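Local structure of cupin 2, conserved barrel domain protein (Shewanella frigidimarina NCIMB 400, 3D82) at residues D[33-38]-D[95-100]; D[51-56]-D[75-80]; D[62-67]-D[85-90]. The protein is of unknown function but belongs to the cupin family and holds a nickel ion in its small beta barrel. All coordinates share one frame; numbering follows the deposited sequence.

Contact 1 (D[33-38]-D[95-100])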
ATOM      1  N   PHE D  33       3.284   3.379   7.411  1.00 52.13           N
ATOM      2  CA  PHE D  33       2.189   3.584   6.452  1.00 51.44           C
ATOM      3  C   PHE D  33       1.450   4.748   7.082  1.00 51.33           C
ATOM      4  O   PHE D  33       1.080   4.666   8.248  1.00 49.06           O
ATOM      5  CB  PHE D  33       1.278   2.360   6.355  1.00 51.08           C
ATOM      6  CG  PHE D  33       1.928   1.189   5.670  1.00 50.71           C
ATOM      7  CD1 PHE D  33       2.950   0.477   6.294  1.00 49.01           C
ATOM      8  CD2 PHE D  33       1.511   0.796   4.400  1.00 52.86           C
ATOM      9  CE1 PHE D  33       3.581  -0.585   5.654  1.00 52.22           C
ATOM     10  CE2 PHE D  33       2.124  -0.300   3.750  1.00 53.98           C
ATOM     11  CZ  PHE D  33       3.176  -0.970   4.384  1.00 49.50           C
ATOM     12  N   LYS D  34       1.256   5.817   6.320  1.00 51.51           N
ATOM     13  CA  LYS D  34       0.655   7.048   6.837  1.00 52.45           C
ATOM     14  C   LYS D  34      -0.471   7.500   5.939  1.00 51.65           C
ATOM     15  O   LYS D  34      -0.293   7.561   4.728  1.00 51.65           O
ATOM     16  CB  LYS D  34       1.730   8.145   6.903  1.00 53.74           C
ATOM     17  CG  LYS D  34       2.777   7.900   7.991  1.00 58.22           C
ATOM     18  CD  LYS D  34       4.200   8.252   7.600  1.00 66.45           C
ATOM     19  CE  LYS D  34       4.565   9.690   7.637  1.00 71.41           C
ATOM     20  NZ  LYS D  34       6.021   9.837   7.187  1.00 71.90           N
ATOM     21  N   LEU D  35      -1.589   7.877   6.547  1.00 51.37           N
ATOM     22  CA  LEU D  35      -2.744   8.404   5.822  1.00 51.09           C
ATOM     23  C   LEU D  35      -2.725   9.906   5.915  1.00 50.70           C
ATOM     24  O   LEU D  35      -2.400  10.460   6.969  1.00 51.45           O
ATOM     25  CB  LEU D  35      -4.056   7.860   6.381  1.00 49.68           C
ATOM     26  CG  LEU D  35      -4.289   6.355   6.245  1.00 49.45           C
ATOM     27  CD1 LEU D  35      -5.716   6.077   6.675  1.00 49.70           C
ATOM     28  CD2 LEU D  35      -4.029   5.809   4.841  1.00 50.57           C
ATOM     29  N   VAL D  36      -3.073  10.567   4.816  1.00 50.37           N
ATOM     30  CA  VAL D  36      -3.111  12.025   4.762  1.00 49.92           C
ATOM     31  C   VAL D  36      -4.331  12.485   3.937  1.00 50.45           C
ATOM     32  O   VAL D  36      -4.728  11.815   2.973  1.00 50.21           O
ATOM     33  CB  VAL D  36      -1.808  12.614   4.096  1.00 49.86           C
ATOM     34  CG1 VAL D  36      -1.503  14.009   4.627  1.00 46.08           C
ATOM     35  CG2 VAL D  36      -0.564  11.711   4.301  1.00 50.00           C
ATOM     36  N   LYS D  37      -4.931  13.601   4.351  1.00 50.49           N
ATOM     37  CA  LYS D  37      -5.962  14.292   3.589  1.00 50.57           C
ATOM     38  C   LYS D  37      -5.268  15.553   3.066  1.00 50.98           C
ATOM     39  O   LYS D  37      -4.641  16.273   3.846  1.00 50.82           O
ATOM     40  CB  LYS D  37      -7.186  14.616   4.451  1.00 50.91           C
ATOM     41  CG  LYS D  37      -8.012  13.374   4.749  1.00 49.54           C
ATOM     42  CD  LYS D  37      -9.192  13.656   5.643  1.00 50.24           C
ATOM     43  CE  LYS D  37     -10.004  12.388   5.852  1.00 49.36           C
ATOM     44  NZ  LYS D  37     -11.306  12.665   6.571  1.00 44.23           N
ATOM     45  N   VAL D  38      -5.320  15.789   1.749  1.00 50.85           N
ATOM     46  CA  VAL D  38      -4.636  16.936   1.131  1.00 50.76           C
ATOM     47  C   VAL D  38      -5.563  17.741   0.214  1.00 51.41           C
ATOM     48  O   VAL D  38      -6.469  17.187  -0.399  1.00 51.44           O
ATOM     49  CB  VAL D  38      -3.360  16.481   0.374  1.00 51.68           C
ATOM     50  CG1 VAL D  38      -2.383  15.795   1.337  1.00 48.22           C
ATOM     51  CG2 VAL D  38      -3.680  15.540  -0.797  1.00 50.20           C
ATOM     52  N   LYS D  95      -7.552  11.797  -0.616  1.00 52.41           N
ATOM     53  CA  LYS D  95      -7.171  10.880   0.453  1.00 52.29           C
ATOM     54  C   LYS D  95      -6.038  10.028  -0.065  1.00 52.08           C
ATOM     55  O   LYS D  95      -6.208   9.303  -1.065  1.00 51.31           O
ATOM     56  CB  LYS D  95      -8.362  10.008   0.878  1.00 52.35           C
ATOM     57  CG  LYS D  95      -9.468  10.805   1.557  1.00 51.86           C
ATOM     58  CD  LYS D  95     -10.684   9.945   1.911  1.00 53.32           C
ATOM     59  CE  LYS D  95     -11.877  10.825   2.297  1.00 56.32           C
ATOM     60  NZ  LYS D  95     -13.096  10.023   2.544  1.00 57.29           N
ATOM     61  N   ILE D  96      -4.881  10.125   0.605  1.00 51.63           N
ATOM     62  CA  ILE D  96      -3.676   9.407   0.210  1.00 50.72           C
ATOM     63  C   ILE D  96      -3.047   8.607   1.327  1.00 50.74           C
ATOM     64  O   ILE D  96      -3.341   8.811   2.512  1.00 49.62           O
ATOM     65  CB  ILE D  96      -2.602  10.365  -0.385  1.00 51.22           C
ATOM     66  CG1 ILE D  96      -2.034  11.349   0.667  1.00 52.94           C
ATOM     67  CG2 ILE D  96      -3.202  11.134  -1.551  1.00 50.49           C
ATOM     68  CD1 ILE D  96      -0.835  12.190   0.193  1.00 49.69           C
HETATM   69  N   MSE D  97      -2.191   7.681   0.902  1.00 51.53           N
HETATM   70  CA  MSE D  97      -1.372   6.894   1.780  1.00 52.56           C
HETATM   71  C   MSE D  97       0.074   7.058   1.317  1.00 52.81           C
HETATM   72  O   MSE D  97       0.358   6.970   0.124  1.00 53.53           O
HETATM   73  CB  MSE D  97      -1.768   5.406   1.811  1.00 50.93           C
HETATM   74  CG  MSE D  97      -0.927   4.636   2.827  1.00 54.51           C
HETATM   75 SE   MSE D  97      -1.681   2.991   3.422  0.75 52.23          SE
HETATM   76  CE  MSE D  97      -1.380   2.019   1.824  1.00 52.45           C
ATOM     77  N   ILE D  98       0.953   7.345   2.270  1.00 53.23           N
ATOM     78  CA  ILE D  98       2.393   7.485   2.040  1.00 54.81           C
ATOM     79  C   ILE D  98       3.099   6.382   2.807  1.00 53.89           C
ATOM     80  O   ILE D  98       2.721   6.083   3.943  1.00 52.07           O
ATOM     81  CB  ILE D  98       2.938   8.842   2.507  1.00 55.46           C
ATOM     82  CG1 ILE D  98       2.366   9.982   1.675  1.00 58.40           C
ATOM     83  CG2 ILE D  98       4.464   8.911   2.388  1.00 55.38           C
ATOM     84  CD1 ILE D  98       2.619  11.369   2.373  1.00 57.63           C
ATOM     85  N   ILE D  99       4.101   5.771   2.166  1.00 54.16           N
ATOM     86  CA  ILE D  99       4.898   4.719   2.771  1.00 55.20           C
ATOM     87  C   ILE D  99       6.354   5.128   2.616  1.00 56.84           C
ATOM     88  O   ILE D  99       6.806   5.453   1.503  1.00 58.68           O
ATOM     89  CB  ILE D  99       4.662   3.329   2.130  1.00 55.93           C
ATOM     90  CG1 ILE D  99       3.159   2.997   2.022  1.00 57.05           C
ATOM     91  CG2 ILE D  99       5.396   2.237   2.957  1.00 54.53           C
ATOM     92  CD1 ILE D  99       2.863   1.724   1.223  1.00 54.74           C
ATOM     93  N   GLU D 100       7.069   5.139   3.729  1.00 57.25           N
ATOM     94  CA  GLU D 100       8.475   5.523   3.762  1.00 59.68           C
ATOM     95  C   GLU D 100       9.093   5.149   5.115  1.00 58.18           C
ATOM     96  O   GLU D 100       8.343   4.917   6.080  1.00 58.89           O
ATOM     97  CB  GLU D 100       8.607   7.046   3.515  1.00 59.44           C
ATOM     98  CG  GLU D 100       7.926   7.944   4.586  1.00 59.80           C
ATOM     99  CD  GLU D 100       7.871   9.418   4.151  1.00 63.97           C
ATOM    100  OE1 GLU D 100       8.511   9.781   3.126  1.00 76.32           O
ATOM    101  OE2 GLU D 100       7.193  10.206   4.837  1.00 66.34           O
TER
HETATM  102  O   HOH W   1     -12.984  10.437   5.558  1.00 53.84           O
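Phe33 to Lys37 pair in antiparallel order with Ile99 to Lys95, the strand axes 4.6 Å apart and their directions 151° from each other. Lys34 with Ile98 and Val36 with Ile96 are the hydrogen-bonded pairs, each closed by two N-H...O bonds; Leu35 with Met97 and Phe33 with Ile99 are non-hydrogen-bonded. Ile99 lies alongside Phe33, with CG2 4.1 Å above the ring centre in a CH-pi contact, while CD1 touches ring atom CE2 at 3.3 Å. Met97, present as selenomethionine, meets the same ring at its edge, SE 4.0 Å from Phe33 CD2. Leu35 CD2 continues this apolar row, packing against CB of Met97. These two strands are neighbours in the larger sheet of the cupin barrel, and the Phe33 and Ile99 side chains pack on Ile99 and Phe33 of the second subunit. On the other face, Val36 CG2 meets Ile98 CD1 at 3.7 Å. Ile96 CG1 stands between the backbone N and carbonyl carbon (chi1 67°), where it reaches Val36 CB. The Lys34 chain bends at chi2 and chi3, and NZ makes a 2.7 Å salt bridge to the anti lone pair of Glu100 OE2, the two side chains crossing at about a right angle. An alanine in place of Glu100 would probably leave the Lys34 ammonium without its carboxylate mate and freer to turn. At the far end, one water accepts from both Lys37 NZ and Lys95 NZ; Lys37 NZ also hydrogen-bonds to Phe16 O, and Lys95 NZ makes a salt bridge to Glu58 OE1.

Contact 2 (D[51-56]-D[75-80]). With NI (nickel (II) ion), chain L.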
ATOM      1  N   ASP D  51      13.423   6.670  -1.207  1.00 51.03           N
ATOM      2  CA  ASP D  51      12.295   6.720  -2.130  1.00 51.65           C
ATOM      3  C   ASP D  51      11.042   6.960  -1.238  1.00 52.46           C
ATOM      4  O   ASP D  51      11.062   6.680  -0.045  1.00 51.75           O
ATOM      5  CB  ASP D  51      12.077   5.422  -2.879  1.00 51.17           C
ATOM      6  CG  ASP D  51      13.248   5.029  -3.753  1.00 52.86           C
ATOM      7  OD1 ASP D  51      14.044   5.894  -4.171  1.00 52.19           O
ATOM      8  OD2 ASP D  51      13.352   3.820  -4.007  1.00 52.76           O
ATOM      9  N   GLU D  52       9.980   7.464  -1.840  1.00 53.36           N
ATOM     10  CA  GLU D  52       8.725   7.743  -1.143  1.00 55.93           C
ATOM     11  C   GLU D  52       7.574   7.287  -2.037  1.00 54.67           C
ATOM     12  O   GLU D  52       7.524   7.653  -3.214  1.00 54.40           O
ATOM     13  CB  GLU D  52       8.608   9.242  -0.851  1.00 55.72           C
ATOM     14  CG  GLU D  52       7.373   9.641  -0.056  1.00 60.47           C
ATOM     15  CD  GLU D  52       7.319  11.133   0.183  1.00 61.13           C
ATOM     16  OE1 GLU D  52       7.263  11.872  -0.809  1.00 67.35           O
ATOM     17  OE2 GLU D  52       7.318  11.589   1.350  1.00 68.06           O
ATOM     18  N   VAL D  53       6.656   6.510  -1.470  1.00 54.13           N
ATOM     19  CA  VAL D  53       5.504   5.993  -2.190  1.00 54.05           C
ATOM     20  C   VAL D  53       4.242   6.783  -1.868  1.00 53.98           C
ATOM     21  O   VAL D  53       3.992   7.090  -0.719  1.00 54.43           O
ATOM     22  CB  VAL D  53       5.298   4.479  -1.897  1.00 54.60           C
ATOM     23  CG1 VAL D  53       3.938   3.959  -2.467  1.00 51.02           C
ATOM     24  CG2 VAL D  53       6.477   3.674  -2.489  1.00 54.61           C
ATOM     25  N   PHE D  54       3.486   7.126  -2.913  1.00 53.05           N
ATOM     26  CA  PHE D  54       2.164   7.728  -2.810  1.00 54.06           C
ATOM     27  C   PHE D  54       1.160   6.747  -3.409  1.00 53.17           C
ATOM     28  O   PHE D  54       1.367   6.249  -4.520  1.00 52.41           O
ATOM     29  CB  PHE D  54       2.057   9.017  -3.621  1.00 55.51           C
ATOM     30  CG  PHE D  54       2.724  10.181  -2.992  1.00 56.37           C
ATOM     31  CD1 PHE D  54       4.099  10.336  -3.103  1.00 59.01           C
ATOM     32  CD2 PHE D  54       1.979  11.156  -2.319  1.00 56.72           C
ATOM     33  CE1 PHE D  54       4.728  11.421  -2.529  1.00 59.83           C
ATOM     34  CE2 PHE D  54       2.608  12.244  -1.732  1.00 55.56           C
ATOM     35  CZ  PHE D  54       3.980  12.384  -1.838  1.00 57.10           C
ATOM     36  N   ILE D  55       0.095   6.474  -2.669  1.00 52.10           N
ATOM     37  CA  ILE D  55      -1.017   5.660  -3.145  1.00 51.28           C
ATOM     38  C   ILE D  55      -2.241   6.545  -2.939  1.00 51.74           C
ATOM     39  O   ILE D  55      -2.468   7.033  -1.824  1.00 50.68           O
ATOM     40  CB  ILE D  55      -1.171   4.350  -2.365  1.00 52.22           C
ATOM     41  CG1 ILE D  55       0.126   3.517  -2.418  1.00 52.38           C
ATOM     42  CG2 ILE D  55      -2.351   3.522  -2.907  1.00 50.58           C
ATOM     43  CD1 ILE D  55       0.083   2.206  -1.615  1.00 52.48           C
ATOM     44  N   VAL D  56      -2.988   6.793  -4.013  1.00 51.83           N
ATOM     45  CA  VAL D  56      -4.233   7.561  -3.920  1.00 52.49           C
ATOM     46  C   VAL D  56      -5.371   6.577  -3.629  1.00 52.84           C
ATOM     47  O   VAL D  56      -5.530   5.574  -4.334  1.00 54.04           O
ATOM     48  CB  VAL D  56      -4.490   8.382  -5.174  1.00 53.05           C
ATOM     49  CG1 VAL D  56      -5.843   9.146  -5.061  1.00 49.68           C
ATOM     50  CG2 VAL D  56      -3.310   9.335  -5.394  1.00 51.42           C
ATOM     51  N   GLY D  75      -6.742   4.196  -6.719  1.00 49.51           N
ATOM     52  CA  GLY D  75      -6.257   2.912  -7.216  1.00 50.40           C
ATOM     53  C   GLY D  75      -4.991   3.007  -8.055  1.00 51.15           C
ATOM     54  O   GLY D  75      -4.712   2.103  -8.856  1.00 51.81           O
ATOM     55  N   GLU D  76      -4.218   4.088  -7.869  1.00 51.66           N
ATOM     56  CA  GLU D  76      -2.936   4.278  -8.547  1.00 51.24           C
ATOM     57  C   GLU D  76      -1.865   4.704  -7.555  1.00 51.49           C
ATOM     58  O   GLU D  76      -2.169   5.328  -6.531  1.00 51.28           O
ATOM     59  CB  GLU D  76      -3.026   5.290  -9.691  1.00 50.33           C
ATOM     60  CG  GLU D  76      -4.104   4.942 -10.699  1.00 49.55           C
ATOM     61  CD  GLU D  76      -4.147   5.848 -11.910  1.00 51.68           C
ATOM     62  OE1 GLU D  76      -3.846   7.058 -11.770  1.00 52.82           O
ATOM     63  OE2 GLU D  76      -4.538   5.345 -12.994  1.00 47.85           O
HETATM   64  N   MSE D  77      -0.623   4.357  -7.879  1.00 51.07           N
HETATM   65  CA  MSE D  77       0.543   4.692  -7.068  1.00 51.11           C
HETATM   66  C   MSE D  77       1.727   5.143  -7.916  1.00 51.22           C
HETATM   67  O   MSE D  77       1.818   4.851  -9.140  1.00 50.31           O
HETATM   68  CB  MSE D  77       0.991   3.506  -6.182  1.00 51.87           C
HETATM   69  CG  MSE D  77       1.496   2.280  -6.915  1.00 52.74           C
HETATM   70 SE   MSE D  77       2.282   0.917  -5.773  0.75 50.31          SE
HETATM   71  CE  MSE D  77       3.996   1.802  -5.352  1.00 50.65           C
ATOM     72  N   TYR D  78       2.662   5.779  -7.222  1.00 51.36           N
ATOM     73  CA  TYR D  78       3.903   6.278  -7.818  1.00 52.02           C
ATOM     74  C   TYR D  78       5.005   6.264  -6.767  1.00 51.94           C
ATOM     75  O   TYR D  78       4.745   6.603  -5.621  1.00 52.93           O
ATOM     76  CB  TYR D  78       3.695   7.707  -8.350  1.00 51.36           C
ATOM     77  CG  TYR D  78       4.807   8.179  -9.240  1.00 53.66           C
ATOM     78  CD1 TYR D  78       4.805   7.880 -10.608  1.00 54.01           C
ATOM     79  CD2 TYR D  78       5.895   8.881  -8.721  1.00 53.55           C
ATOM     80  CE1 TYR D  78       5.860   8.310 -11.448  1.00 59.46           C
ATOM     81  CE2 TYR D  78       6.963   9.311  -9.548  1.00 54.50           C
ATOM     82  CZ  TYR D  78       6.946   9.030 -10.905  1.00 59.04           C
ATOM     83  OH  TYR D  78       7.994   9.467 -11.700  1.00 57.21           O
ATOM     84  N   VAL D  79       6.226   5.911  -7.178  1.00 52.08           N
ATOM     85  CA  VAL D  79       7.399   5.921  -6.307  1.00 52.41           C
ATOM     86  C   VAL D  79       8.234   7.155  -6.650  1.00 52.52           C
ATOM     87  O   VAL D  79       8.691   7.275  -7.771  1.00 51.37           O
ATOM     88  CB  VAL D  79       8.283   4.658  -6.512  1.00 52.64           C
ATOM     89  CG1 VAL D  79       9.462   4.689  -5.557  1.00 52.87           C
ATOM     90  CG2 VAL D  79       7.457   3.377  -6.333  1.00 53.30           C
ATOM     91  N   ILE D  80       8.417   8.076  -5.699  1.00 53.63           N
ATOM     92  CA  ILE D  80       9.250   9.267  -5.924  1.00 54.14           C
ATOM     93  C   ILE D  80      10.689   8.809  -5.659  1.00 53.41           C
ATOM     94  O   ILE D  80      10.991   8.473  -4.521  1.00 54.25           O
ATOM     95  CB  ILE D  80       8.932  10.439  -4.959  1.00 54.81           C
ATOM     96  CG1 ILE D  80       7.445  10.849  -4.972  1.00 58.71           C
ATOM     97  CG2 ILE D  80       9.842  11.650  -5.311  1.00 53.10           C
ATOM     98  CD1 ILE D  80       6.976  11.493  -6.208  1.00 54.74           C
TER
HETATM   99 NI    NI L 500       7.616  14.210  -0.272  1.00 62.30          NI
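Glu52 and Ile80 form a hydrogen-bonded antiparallel pair at the nickel end of two cupin barrel strands. OE1 of Glu52 binds the nickel ion at 2.4 Å. His45, His47 and His86 are its other protein ligands, the three-histidine, one-glutamate set characteristic of cupins. The Glu52 chain is fully extended, CG anti to the backbone N (chi1 -177°) and CD anti to CA, which carries the carboxylate clear of the strand; OE2 stays farther from the metal, at 3.1 Å. Both backbone groups of the ligand bond to Ile80: Ile80 N donates to Glu52 O at 2.7 Å, and Glu52 N to Ile80 O. Next along the same face, Phe54 sets CE1 3.7 Å from Ile80 CG1, the two side chains crossing obliquely, and its backbone exchanges two bonds with Tyr78. Leu61 and Pro88 also touch the Phe54 side chain, linking this sheet to the smaller one across the barrel. On the opposite face Val53, Ile55, Met77 and Val79 make an apolar strip, with Ile55 CG1 beside Met77 CB at 3.9 Å. On this face Val53 packs on Met28 of the second subunit. At the edge of the sheet the backbones of Glu76 and Met77 pair with a strand of that chain, so the sheet runs on across the interface. Met77, a selenomethionine, bends at chi3 (-74°), and its CE comes to rest 3.6 Å from Val53 CG1.

Contact 3 (D[62-67]-D[85-90]). With NI (nickel (II) ion), chain L.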
ATOM      1  N   GLN D  62      -2.173  15.412  -8.084  1.00 54.09           N
ATOM      2  CA  GLN D  62      -1.165  15.808  -9.059  1.00 54.33           C
ATOM      3  C   GLN D  62       0.145  15.902  -8.288  1.00 53.85           C
ATOM      4  O   GLN D  62       0.130  16.250  -7.110  1.00 53.69           O
ATOM      5  CB  GLN D  62      -1.469  17.165  -9.653  1.00 54.76           C
ATOM      6  CG  GLN D  62      -2.773  17.233 -10.393  1.00 60.30           C
ATOM      7  CD  GLN D  62      -3.085  18.642 -10.828  1.00 66.71           C
ATOM      8  OE1 GLN D  62      -3.707  19.418 -10.073  1.00 68.73           O
ATOM      9  NE2 GLN D  62      -2.594  19.015 -12.017  1.00 67.03           N
ATOM     10  N   ILE D  63       1.254  15.503  -8.910  1.00 53.38           N
ATOM     11  CA  ILE D  63       2.583  15.696  -8.313  1.00 52.03           C
ATOM     12  C   ILE D  63       3.387  16.446  -9.362  1.00 51.46           C
ATOM     13  O   ILE D  63       3.565  15.949 -10.496  1.00 51.32           O
ATOM     14  CB  ILE D  63       3.308  14.402  -7.909  1.00 52.67           C
ATOM     15  CG1 ILE D  63       2.408  13.527  -7.016  1.00 54.89           C
ATOM     16  CG2 ILE D  63       4.618  14.760  -7.170  1.00 50.63           C
ATOM     17  CD1 ILE D  63       3.057  12.249  -6.526  1.00 52.04           C
ATOM     18  N   ALA D  64       3.814  17.653  -9.005  1.00 50.22           N
ATOM     19  CA  ALA D  64       4.617  18.477  -9.897  1.00 49.97           C
ATOM     20  C   ALA D  64       6.088  18.095  -9.729  1.00 50.37           C
ATOM     21  O   ALA D  64       6.540  17.830  -8.605  1.00 49.66           O
ATOM     22  CB  ALA D  64       4.424  19.944  -9.602  1.00 47.18           C
ATOM     23  N   PHE D  65       6.796  18.000 -10.856  1.00 49.60           N
ATOM     24  CA  PHE D  65       8.244  17.831 -10.874  1.00 50.07           C
ATOM     25  C   PHE D  65       8.781  19.063 -11.565  1.00 50.20           C
ATOM     26  O   PHE D  65       8.021  19.808 -12.171  1.00 51.11           O
ATOM     27  CB  PHE D  65       8.650  16.525 -11.550  1.00 50.71           C
ATOM     28  CG  PHE D  65       8.149  15.320 -10.821  1.00 51.95           C
ATOM     29  CD1 PHE D  65       6.911  14.760 -11.137  1.00 53.46           C
ATOM     30  CD2 PHE D  65       8.872  14.787  -9.755  1.00 52.13           C
ATOM     31  CE1 PHE D  65       6.418  13.654 -10.427  1.00 51.20           C
ATOM     32  CE2 PHE D  65       8.378  13.690  -9.021  1.00 52.82           C
ATOM     33  CZ  PHE D  65       7.148  13.125  -9.362  1.00 53.20           C
ATOM     34  N   ARG D  66      10.085  19.287 -11.479  1.00 51.22           N
ATOM     35  CA  ARG D  66      10.694  20.472 -12.098  1.00 51.51           C
ATOM     36  C   ARG D  66      10.635  20.553 -13.626  1.00 52.88           C
ATOM     37  O   ARG D  66      10.736  21.647 -14.179  1.00 52.22           O
ATOM     38  CB  ARG D  66      12.137  20.633 -11.631  1.00 51.34           C
ATOM     39  CG  ARG D  66      12.272  20.929 -10.157  1.00 52.07           C
ATOM     40  CD  ARG D  66      11.601  22.249  -9.787  1.00 51.29           C
ATOM     41  NE  ARG D  66      11.953  22.661  -8.455  1.00 48.84           N
ATOM     42  CZ  ARG D  66      11.524  23.779  -7.870  1.00 51.62           C
ATOM     43  NH1 ARG D  66      10.672  24.619  -8.474  1.00 51.94           N
ATOM     44  NH2 ARG D  66      11.949  24.043  -6.647  1.00 46.77           N
ATOM     45  N   ASP D  67      10.472  19.405 -14.278  1.00 54.07           N
ATOM     46  CA  ASP D  67      10.411  19.295 -15.737  1.00 56.11           C
ATOM     47  C   ASP D  67       9.045  18.857 -16.290  1.00 56.56           C
ATOM     48  O   ASP D  67       8.792  19.051 -17.473  1.00 56.31           O
ATOM     49  CB  ASP D  67      11.516  18.338 -16.235  1.00 57.24           C
ATOM     50  CG  ASP D  67      11.428  16.919 -15.631  1.00 61.03           C
ATOM     51  OD1 ASP D  67      10.938  16.749 -14.482  1.00 65.48           O
ATOM     52  OD2 ASP D  67      11.909  15.975 -16.294  1.00 68.54           O
ATOM     53  N   GLU D  85      13.131  16.361  -6.448  1.00 50.99           N
ATOM     54  CA  GLU D  85      12.220  17.420  -5.996  1.00 51.99           C
ATOM     55  C   GLU D  85      10.827  17.237  -6.549  1.00 51.21           C
ATOM     56  O   GLU D  85      10.658  16.982  -7.742  1.00 50.85           O
ATOM     57  CB  GLU D  85      12.660  18.817  -6.422  1.00 52.23           C
ATOM     58  CG  GLU D  85      13.576  19.504  -5.499  1.00 55.81           C
ATOM     59  CD  GLU D  85      13.694  20.970  -5.856  1.00 57.43           C
ATOM     60  OE1 GLU D  85      14.244  21.279  -6.925  1.00 60.12           O
ATOM     61  OE2 GLU D  85      13.227  21.805  -5.053  1.00 61.63           O
ATOM     62  N   HIS D  86       9.840  17.464  -5.695  1.00 52.25           N
ATOM     63  CA  HIS D  86       8.449  17.305  -6.069  1.00 52.43           C
ATOM     64  C   HIS D  86       7.527  18.158  -5.205  1.00 53.17           C
ATOM     65  O   HIS D  86       7.895  18.559  -4.095  1.00 53.62           O
ATOM     66  CB  HIS D  86       8.071  15.828  -5.970  1.00 52.53           C
ATOM     67  CG  HIS D  86       8.310  15.244  -4.619  1.00 52.16           C
ATOM     68  ND1 HIS D  86       9.574  14.932  -4.159  1.00 57.26           N
ATOM     69  CD2 HIS D  86       7.455  14.914  -3.627  1.00 52.79           C
ATOM     70  CE1 HIS D  86       9.485  14.458  -2.930  1.00 50.71           C
ATOM     71  NE2 HIS D  86       8.210  14.425  -2.591  1.00 51.41           N
ATOM     72  N   LYS D  87       6.334  18.426  -5.730  1.00 53.43           N
ATOM     73  CA  LYS D  87       5.318  19.239  -5.038  1.00 53.87           C
ATOM     74  C   LYS D  87       3.925  18.616  -5.275  1.00 53.51           C
ATOM     75  O   LYS D  87       3.344  18.793  -6.358  1.00 51.98           O
ATOM     76  CB  LYS D  87       5.373  20.680  -5.522  1.00 53.59           C
ATOM     77  CG  LYS D  87       4.438  21.616  -4.790  1.00 55.82           C
ATOM     78  CD  LYS D  87       4.583  23.064  -5.255  1.00 56.10           C
ATOM     79  CE  LYS D  87       3.998  23.286  -6.641  1.00 61.27           C
ATOM     80  NZ  LYS D  87       3.984  24.751  -6.984  1.00 64.03           N
ATOM     81  N   PRO D  88       3.425  17.829  -4.304  1.00 52.95           N
ATOM     82  CA  PRO D  88       2.070  17.311  -4.440  1.00 54.21           C
ATOM     83  C   PRO D  88       1.031  18.429  -4.381  1.00 54.10           C
ATOM     84  O   PRO D  88       1.238  19.429  -3.700  1.00 54.49           O
ATOM     85  CB  PRO D  88       1.916  16.363  -3.249  1.00 54.07           C
ATOM     86  CG  PRO D  88       3.293  16.057  -2.824  1.00 53.71           C
ATOM     87  CD  PRO D  88       4.074  17.291  -3.097  1.00 53.63           C
HETATM   88  N   MSE D  89      -0.051  18.249  -5.134  1.00 54.72           N
HETATM   89  CA  MSE D  89      -1.156  19.213  -5.231  1.00 56.35           C
HETATM   90  C   MSE D  89      -2.468  18.468  -5.462  1.00 54.43           C
HETATM   91  O   MSE D  89      -2.465  17.419  -6.110  1.00 53.00           O
HETATM   92  CB  MSE D  89      -0.973  20.137  -6.432  1.00 55.75           C
HETATM   93  CG  MSE D  89       0.364  20.805  -6.550  1.00 61.04           C
HETATM   94 SE   MSE D  89       0.472  21.684  -8.244  0.75 61.94          SE
HETATM   95  CE  MSE D  89       0.540  20.129  -9.457  1.00 66.02           C
ATOM     96  N   ALA D  90      -3.571  19.048  -4.985  1.00 53.32           N
ATOM     97  CA  ALA D  90      -4.909  18.490  -5.178  1.00 52.79           C
ATOM     98  C   ALA D  90      -5.919  19.634  -5.349  1.00 53.59           C
ATOM     99  O   ALA D  90      -5.987  20.510  -4.513  1.00 52.89           O
ATOM    100  CB  ALA D  90      -5.284  17.606  -4.009  1.00 51.67           C
TER
HETATM  101 NI    NI L 500       7.616  14.210  -0.272  1.00 62.30          NI
HETATM  102  O   HOH W   2      11.839  17.516 -10.042  1.00 43.95           O
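Arg66 grips Glu85 side-on with two nitrogens, NE to OE1 at 3.1 Å and NH2 to OE2 at 3.0 Å, yet the two flat groups are turned 58° apart. Both oxygens lie near the guanidinium plane, whereas the nitrogens come from above the carboxylate plane. This salt bridge joins the loop residues flanking two neighbouring strands of the smaller sheet of the cupin barrel, next to His86, the histidine of the second conserved cupin motif. A water links the backbones of the same two residues, accepting from Arg66 N and donating to Glu85 O, and Trp44 makes a cation-pi contact with the arginine. His86 reaches inward instead: CG sits between the backbone N and carbonyl carbon (chi1 57°), and NE2 binds the nickel ion at 2.4 Å. ND1 bonds to Val84 O, which would help fix the rotation of the ring. Two apolar side chains of the partner segment pack against CB of this ligand, Phe65 CE2 at 3.7 Å and, lying side by side with it, Ile63 CG2 at 3.8 Å. On the reverse face, Met89, a selenomethionine bent at its last torsion, lays CE 3.6 Å from Gln62 CB and 3.9 Å from Ala64 CB. Gln62 with Met89 and Ala64 with Lys87 are the hydrogen-bonded pairs between which Pro88, lacking an N-H, faces Ile63 in a non-hydrogen-bonded one. In the second pair Ala64 N bonds to Lys87 O at 2.9 Å, from 46° out of the carbonyl plane.

In the fold
Contacts 1 and 2 lie in one five-stranded sheet, where strands 93-101 and 52-56 are neighbours, and both are buried; contact 3 belongs to the three-stranded sheet and is only partly buried, about 13 Å between its centre and that of the chain against 3 Å for contact 1. Nickel joins contacts 2 and 3, which supply Glu52 and His86, and Ile80 packs on both His86 and Phe65. Contact 1 supplies no metal ligand, though Glu100 OE1 comes close to Glu52 OE2. All three are antiparallel ladders; charged pairing sits near their ends in contacts 1 and 3. All reach the second subunit, contacts 1 and 2 through apolar side chains on one sheet face, contact 3 through Phe65.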